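Local coordinates for protein Alpha/beta hydrolase (Pectobacterium atrosepticum SCRI1043, PDB 3BDV) that is a putative serine hydrolase of the alpha/beta-hydrolase fold, of unknown substrate, that binds calcium, at residues A56-L69 and F83-E97. Residues are numbered along the deposited sequence; the frame is centred on the assembly and turned at random.
With CA (calcium ion), chain C.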
loop_
_atom_site.group_PDB
_atom_site.type_symbol
_atom_site.label_atom_id
_atom_site.label_comp_id
_atom_site.label_asym_id
_atom_site.label_seq_id
_atom_site.Cartn_x
_atom_site.Cartn_y
_atom_site.Cartn_z
ATOM N N ALA A 56 13.956 9.854 -4.384
ATOM C CA ALA A 56 13.023 9.776 -3.256
ATOM C C ALA A 56 12.759 11.187 -2.810
ATOM O O ALA A 56 13.645 11.851 -2.372
ATOM C CB ALA A 56 13.599 9.006 -2.116
ATOM N N ASP A 57 11.547 11.659 -2.969
ATOM C CA ASP A 57 11.195 12.963 -2.452
ATOM C C ASP A 57 9.817 12.846 -1.875
ATOM O O ASP A 57 8.867 12.542 -2.608
ATOM C CB ASP A 57 11.235 13.979 -3.574
ATOM C CG ASP A 57 11.014 15.391 -3.090
ATOM O OD1 ASP A 57 9.854 15.788 -2.812
ATOM O OD2 ASP A 57 12.014 16.138 -3.049
ATOM N N LEU A 58 9.693 13.032 -0.560
ATOM C CA LEU A 58 8.438 12.722 0.103
ATOM C C LEU A 58 7.338 13.653 -0.396
ATOM O O LEU A 58 6.212 13.225 -0.678
ATOM C CB LEU A 58 8.581 12.827 1.621
ATOM C CG LEU A 58 7.325 12.529 2.439
ATOM C CD1 LEU A 58 6.809 11.134 2.113
ATOM C CD2 LEU A 58 7.669 12.639 3.909
ATOM N N ASP A 59 7.679 14.921 -0.516
ATOM C CA ASP A 59 6.688 15.936 -0.905
ATOM C C ASP A 59 6.147 15.668 -2.308
ATOM O O ASP A 59 4.969 15.803 -2.548
ATOM C CB ASP A 59 7.289 17.324 -0.844
ATOM C CG ASP A 59 7.505 17.828 0.575
ATOM O OD1 ASP A 59 6.790 17.416 1.492
ATOM O OD2 ASP A 59 8.414 18.656 0.763
ATOM N N ARG A 60 6.987 15.196 -3.232
ATOM C CA ARG A 60 6.465 14.867 -4.564
ATOM C C ARG A 60 5.495 13.714 -4.534
ATOM O O ARG A 60 4.483 13.735 -5.206
ATOM C CB ARG A 60 7.602 14.567 -5.533
ATOM C CG ARG A 60 8.243 15.868 -6.011
ATOM C CD ARG A 60 9.038 15.683 -7.270
ATOM N NE ARG A 60 10.252 14.930 -7.036
ATOM C CZ ARG A 60 11.489 15.384 -7.230
ATOM N NH1 ARG A 60 11.714 16.617 -7.656
ATOM N NH2 ARG A 60 12.520 14.593 -6.985
ATOM N N TRP A 61 5.822 12.679 -3.783
ATOM C CA TRP A 61 4.901 11.552 -3.610
ATOM C C TRP A 61 3.596 12.022 -2.978
ATOM O O TRP A 61 2.530 11.621 -3.420
ATOM C CB TRP A 61 5.513 10.457 -2.746
ATOM C CG TRP A 61 6.052 9.277 -3.490
ATOM C CD1 TRP A 61 5.501 8.029 -3.577
ATOM C CD2 TRP A 61 7.258 9.237 -4.259
ATOM N NE1 TRP A 61 6.292 7.220 -4.351
ATOM C CE2 TRP A 61 7.396 7.930 -4.753
ATOM C CE3 TRP A 61 8.265 10.172 -4.527
ATOM C CZ2 TRP A 61 8.488 7.536 -5.562
ATOM C CZ3 TRP A 61 9.324 9.796 -5.320
ATOM C CH2 TRP A 61 9.445 8.477 -5.821
ATOM N N VAL A 62 3.683 12.871 -1.959
ATOM C CA VAL A 62 2.513 13.392 -1.255
ATOM C C VAL A 62 1.632 14.234 -2.200
ATOM O O VAL A 62 0.409 14.122 -2.228
ATOM C CB VAL A 62 2.930 14.276 -0.068
ATOM C CG1 VAL A 62 1.742 15.191 0.388
ATOM C CG2 VAL A 62 3.533 13.441 1.073
ATOM N N LEU A 63 2.277 15.074 -2.978
ATOM C CA LEU A 63 1.585 15.865 -3.972
ATOM C C LEU A 63 0.893 14.922 -4.994
ATOM O O LEU A 63 -0.266 15.142 -5.350
ATOM C CB LEU A 63 2.608 16.824 -4.587
ATOM C CG LEU A 63 2.203 17.995 -5.458
ATOM C CD1 LEU A 63 0.910 18.600 -4.980
ATOM C CD2 LEU A 63 3.323 18.983 -5.417
ATOM N N ALA A 64 1.557 13.844 -5.428
ATOM C CA ALA A 64 0.932 12.892 -6.347
ATOM C C ALA A 64 -0.291 12.172 -5.768
ATOM O O ALA A 64 -1.286 11.968 -6.468
ATOM C CB ALA A 64 1.937 11.869 -6.875
ATOM N N ILE A 65 -0.211 11.786 -4.489
ATOM C CA ILE A 65 -1.322 11.120 -3.843
ATOM C C ILE A 65 -2.487 12.119 -3.690
ATOM O O ILE A 65 -3.631 11.789 -3.981
ATOM C CB ILE A 65 -0.944 10.522 -2.439
ATOM C CG1 ILE A 65 0.107 9.410 -2.567
ATOM C CG2 ILE A 65 -2.232 9.985 -1.740
ATOM C CD1 ILE A 65 0.796 9.059 -1.196
ATOM N N ARG A 66 -2.192 13.307 -3.186
ATOM C CA ARG A 66 -3.192 14.391 -3.082
ATOM C C ARG A 66 -3.903 14.618 -4.438
ATOM O O ARG A 66 -5.137 14.653 -4.496
ATOM C CB ARG A 66 -2.555 15.709 -2.623
ATOM C CG ARG A 66 -2.313 15.874 -1.111
ATOM C CD ARG A 66 -2.518 17.326 -0.638
ATOM N NE ARG A 66 -1.286 18.037 -0.274
ATOM C CZ ARG A 66 -0.586 17.843 0.855
ATOM N NH1 ARG A 66 -0.947 16.924 1.750
ATOM N NH2 ARG A 66 0.509 18.562 1.090
ATOM N N ARG A 67 -3.136 14.766 -5.525
ATOM C CA ARG A 67 -3.742 14.941 -6.863
ATOM C C ARG A 67 -4.739 13.856 -7.103
ATOM O O ARG A 67 -5.876 14.102 -7.492
ATOM C CB ARG A 67 -2.719 14.869 -7.999
ATOM C CG ARG A 67 -1.781 16.044 -8.056
ATOM C CD ARG A 67 -1.027 16.124 -9.394
ATOM N NE ARG A 67 -0.074 15.020 -9.638
ATOM C CZ ARG A 67 1.202 14.991 -9.229
ATOM N NH1 ARG A 67 1.709 15.967 -8.488
ATOM N NH2 ARG A 67 1.975 13.961 -9.550
ATOM N N GLU A 68 -4.304 12.635 -6.845
ATOM C CA GLU A 68 -5.103 11.471 -7.084
ATOM C C GLU A 68 -6.401 11.487 -6.288
ATOM O O GLU A 68 -7.463 11.100 -6.793
ATOM C CB GLU A 68 -4.290 10.245 -6.700
ATOM C CG GLU A 68 -4.824 8.971 -7.258
ATOM C CD GLU A 68 -4.547 8.793 -8.721
ATOM O OE1 GLU A 68 -3.633 9.420 -9.289
ATOM O OE2 GLU A 68 -5.289 8.046 -9.349
ATOM N N LEU A 69 -6.307 11.911 -5.025
ATOM C CA LEU A 69 -7.482 11.897 -4.126
ATOM C C LEU A 69 -8.497 12.958 -4.498
ATOM O O LEU A 69 -9.694 12.757 -4.322
ATOM C CB LEU A 69 -7.052 12.084 -2.667
ATOM C CG LEU A 69 -6.247 10.904 -2.081
ATOM C CD1 LEU A 69 -5.901 11.214 -0.646
ATOM C CD2 LEU A 69 -6.957 9.578 -2.176
ATOM N N PHE A 83 8.863 3.053 -0.345
ATOM C CA PHE A 83 8.709 4.478 -0.190
ATOM C C PHE A 83 7.261 4.943 -0.371
ATOM O O PHE A 83 6.809 5.865 0.310
ATOM C CB PHE A 83 9.652 5.238 -1.127
ATOM C CG PHE A 83 9.759 6.703 -0.805
ATOM C CD1 PHE A 83 10.574 7.139 0.227
ATOM C CD2 PHE A 83 9.155 7.644 -1.597
ATOM C CE1 PHE A 83 10.708 8.530 0.513
ATOM C CE2 PHE A 83 9.272 8.999 -1.323
ATOM C CZ PHE A 83 10.068 9.440 -0.277
ATOM N N GLY A 84 6.551 4.325 -1.303
ATOM C CA GLY A 84 5.131 4.592 -1.486
ATOM C C GLY A 84 4.322 4.347 -0.229
ATOM O O GLY A 84 3.387 5.094 0.050
ATOM N N ALA A 85 4.664 3.322 0.546
ATOM C CA ALA A 85 3.935 3.055 1.759
ATOM C C ALA A 85 4.232 4.117 2.797
ATOM O O ALA A 85 3.357 4.517 3.559
ATOM C CB ALA A 85 4.301 1.653 2.308
ATOM N N LEU A 86 5.498 4.539 2.878
ATOM C CA LEU A 86 5.801 5.703 3.733
ATOM C C LEU A 86 4.996 6.910 3.334
ATOM O O LEU A 86 4.480 7.634 4.200
ATOM C CB LEU A 86 7.279 6.025 3.771
ATOM C CG LEU A 86 8.115 4.889 4.364
ATOM C CD1 LEU A 86 9.603 5.272 4.422
ATOM C CD2 LEU A 86 7.594 4.417 5.712
ATOM N N ALA A 87 4.904 7.192 2.046
ATOM C CA ALA A 87 4.112 8.358 1.642
ATOM C C ALA A 87 2.662 8.230 2.054
ATOM O O ALA A 87 2.058 9.206 2.494
ATOM C CB ALA A 87 4.229 8.570 0.121
ATOM N N ALA A 88 2.098 7.025 1.929
ATOM C CA ALA A 88 0.713 6.742 2.294
ATOM C C ALA A 88 0.578 7.045 3.789
ATOM O O ALA A 88 -0.371 7.707 4.209
ATOM C CB ALA A 88 0.315 5.278 2.006
ATOM N N CYS A 89 1.546 6.578 4.574
ATOM C CA CYS A 89 1.532 6.809 6.005
ATOM C C CYS A 89 1.560 8.311 6.309
ATOM O O CYS A 89 0.791 8.788 7.105
ATOM C CB CYS A 89 2.711 6.094 6.626
ATOM S SG CYS A 89 2.952 6.374 8.346
ATOM N N HIS A 90 2.451 9.039 5.652
ATOM C CA HIS A 90 2.632 10.424 5.948
ATOM C C HIS A 90 1.351 11.211 5.609
ATOM O O HIS A 90 0.897 12.063 6.360
ATOM C CB HIS A 90 3.843 10.949 5.177
ATOM C CG HIS A 90 4.089 12.417 5.348
ATOM N ND1 HIS A 90 4.862 12.937 6.371
ATOM C CD2 HIS A 90 3.690 13.482 4.607
ATOM C CE1 HIS A 90 4.931 14.242 6.241
ATOM N NE2 HIS A 90 4.224 14.600 5.187
ATOM N N VAL A 91 0.739 10.900 4.482
ATOM C CA VAL A 91 -0.474 11.629 4.079
ATOM C C VAL A 91 -1.600 11.444 5.094
ATOM O O VAL A 91 -2.252 12.404 5.462
ATOM C CB VAL A 91 -0.940 11.215 2.682
ATOM C CG1 VAL A 91 -2.392 11.599 2.444
ATOM C CG2 VAL A 91 -0.037 11.843 1.667
ATOM N N VAL A 92 -1.793 10.231 5.576
ATOM C CA VAL A 92 -2.785 9.948 6.627
ATOM C C VAL A 92 -2.430 10.701 7.915
ATOM O O VAL A 92 -3.297 11.370 8.525
ATOM C CB VAL A 92 -2.905 8.422 6.899
ATOM C CG1 VAL A 92 -3.784 8.183 8.142
ATOM C CG2 VAL A 92 -3.503 7.716 5.681
ATOM N N GLN A 93 -1.153 10.682 8.274
ATOM C CA GLN A 93 -0.685 11.353 9.488
ATOM C C GLN A 93 -0.836 12.870 9.443
ATOM O O GLN A 93 -1.004 13.509 10.475
ATOM C CB GLN A 93 0.765 10.966 9.825
ATOM C CG GLN A 93 0.896 9.508 10.320
ATOM C CD GLN A 93 2.287 9.133 10.754
ATOM O OE1 GLN A 93 3.285 9.670 10.231
ATOM N NE2 GLN A 93 2.376 8.160 11.695
ATOM N N GLN A 94 -0.794 13.446 8.252
ATOM C CA GLN A 94 -0.933 14.886 8.110
ATOM C C GLN A 94 -2.387 15.279 8.016
ATOM O O GLN A 94 -2.690 16.468 7.935
ATOM C CB GLN A 94 -0.135 15.369 6.898
ATOM C CG GLN A 94 1.346 15.070 6.996
ATOM C CD GLN A 94 1.954 15.578 8.275
ATOM O OE1 GLN A 94 2.668 14.862 8.994
ATOM N NE2 GLN A 94 1.665 16.813 8.581
ATOM N N GLY A 95 -3.300 14.303 8.060
ATOM C CA GLY A 95 -4.751 14.588 8.238
ATOM C C GLY A 95 -5.636 14.614 7.000
ATOM O O GLY A 95 -6.777 15.094 7.053
ATOM N N GLN A 96 -5.119 14.118 5.886
ATOM C CA GLN A 96 -5.861 13.942 4.628
ATOM C C GLN A 96 -7.197 13.207 4.791
ATOM O O GLN A 96 -7.244 12.103 5.340
ATOM C CB GLN A 96 -5.002 13.100 3.677
ATOM C CG GLN A 96 -5.620 12.887 2.329
ATOM C CD GLN A 96 -5.770 14.192 1.597
ATOM O OE1 GLN A 96 -6.856 14.542 1.150
ATOM N NE2 GLN A 96 -4.677 14.938 1.507
ATOM N N GLU A 97 -8.274 13.818 4.287
ATOM C CA GLU A 97 -9.615 13.235 4.324
ATOM C C GLU A 97 -9.827 12.272 3.170
ATOM O O GLU A 97 -9.084 12.306 2.180
ATOM C CB GLU A 97 -10.680 14.345 4.241
ATOM C CG GLU A 97 -10.849 15.192 5.503
ATOM C CD GLU A 97 -12.286 15.166 6.035
ATOM O OE1 GLU A 97 -13.181 15.791 5.423
ATOM O OE2 GLU A 97 -12.520 14.502 7.064
HETATM CA CA CA C . -3.980 8.302 -11.530
HETATM O O HOH W 1 -3.083 10.207 -12.369
HETATM O O HOH W 2 -5.968 9.653 -11.951
HETATM O O HOH W 3 -5.382 6.400 -11.743
#
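Helices 58-69 and 83-93 pack through a buried, apolar interface on one side of the central parallel sheet of this alpha/beta-hydrolase fold, crossing at -69° with their axes 9.3 Å apart. No hydrogen bond spans them; aromatic and aliphatic side chains interlock instead. At the start of helix 83-93, Phe83 has CG anti to its own nitrogen (chi1 -167°), which drives the edge of its ring into the face of the six-membered ring of Trp61 in a T-shaped stack, centroids 4.8 Å apart and planes at 83°. Trp61 NE1 is held by Pro24 O. Ala56 CB lies over one face of the phenyl ring, 4.1 Å from its centroid. At the closest backbone approach, Val62 to Ala87, the CB of Ala87 touches Trp61 CB at 3.7 Å and also meets Ile65 CD1. Leu58 splits its methyls, CD1 against Ala87 and CD2 over one face of the His90 imidazole, 3.8 Å from the ring centroid; a hydrogen bond from His90 ND1 to Arg118 O helps fix that ring. Away from this interface, near the far end of helix 58-69, Glu68 chelates a calcium ion through both carboxylate oxygens, with Arg47 O and three waters completing the ligands. Gly84 belongs to a GxSxG sequence consistent with a nucleophile elbow. Beneath the pair, Ile65 rests on strands 19-23 and 76-81, and Ala88 touches Leu78 of strand 76-81 and Leu104 of strand 99-105.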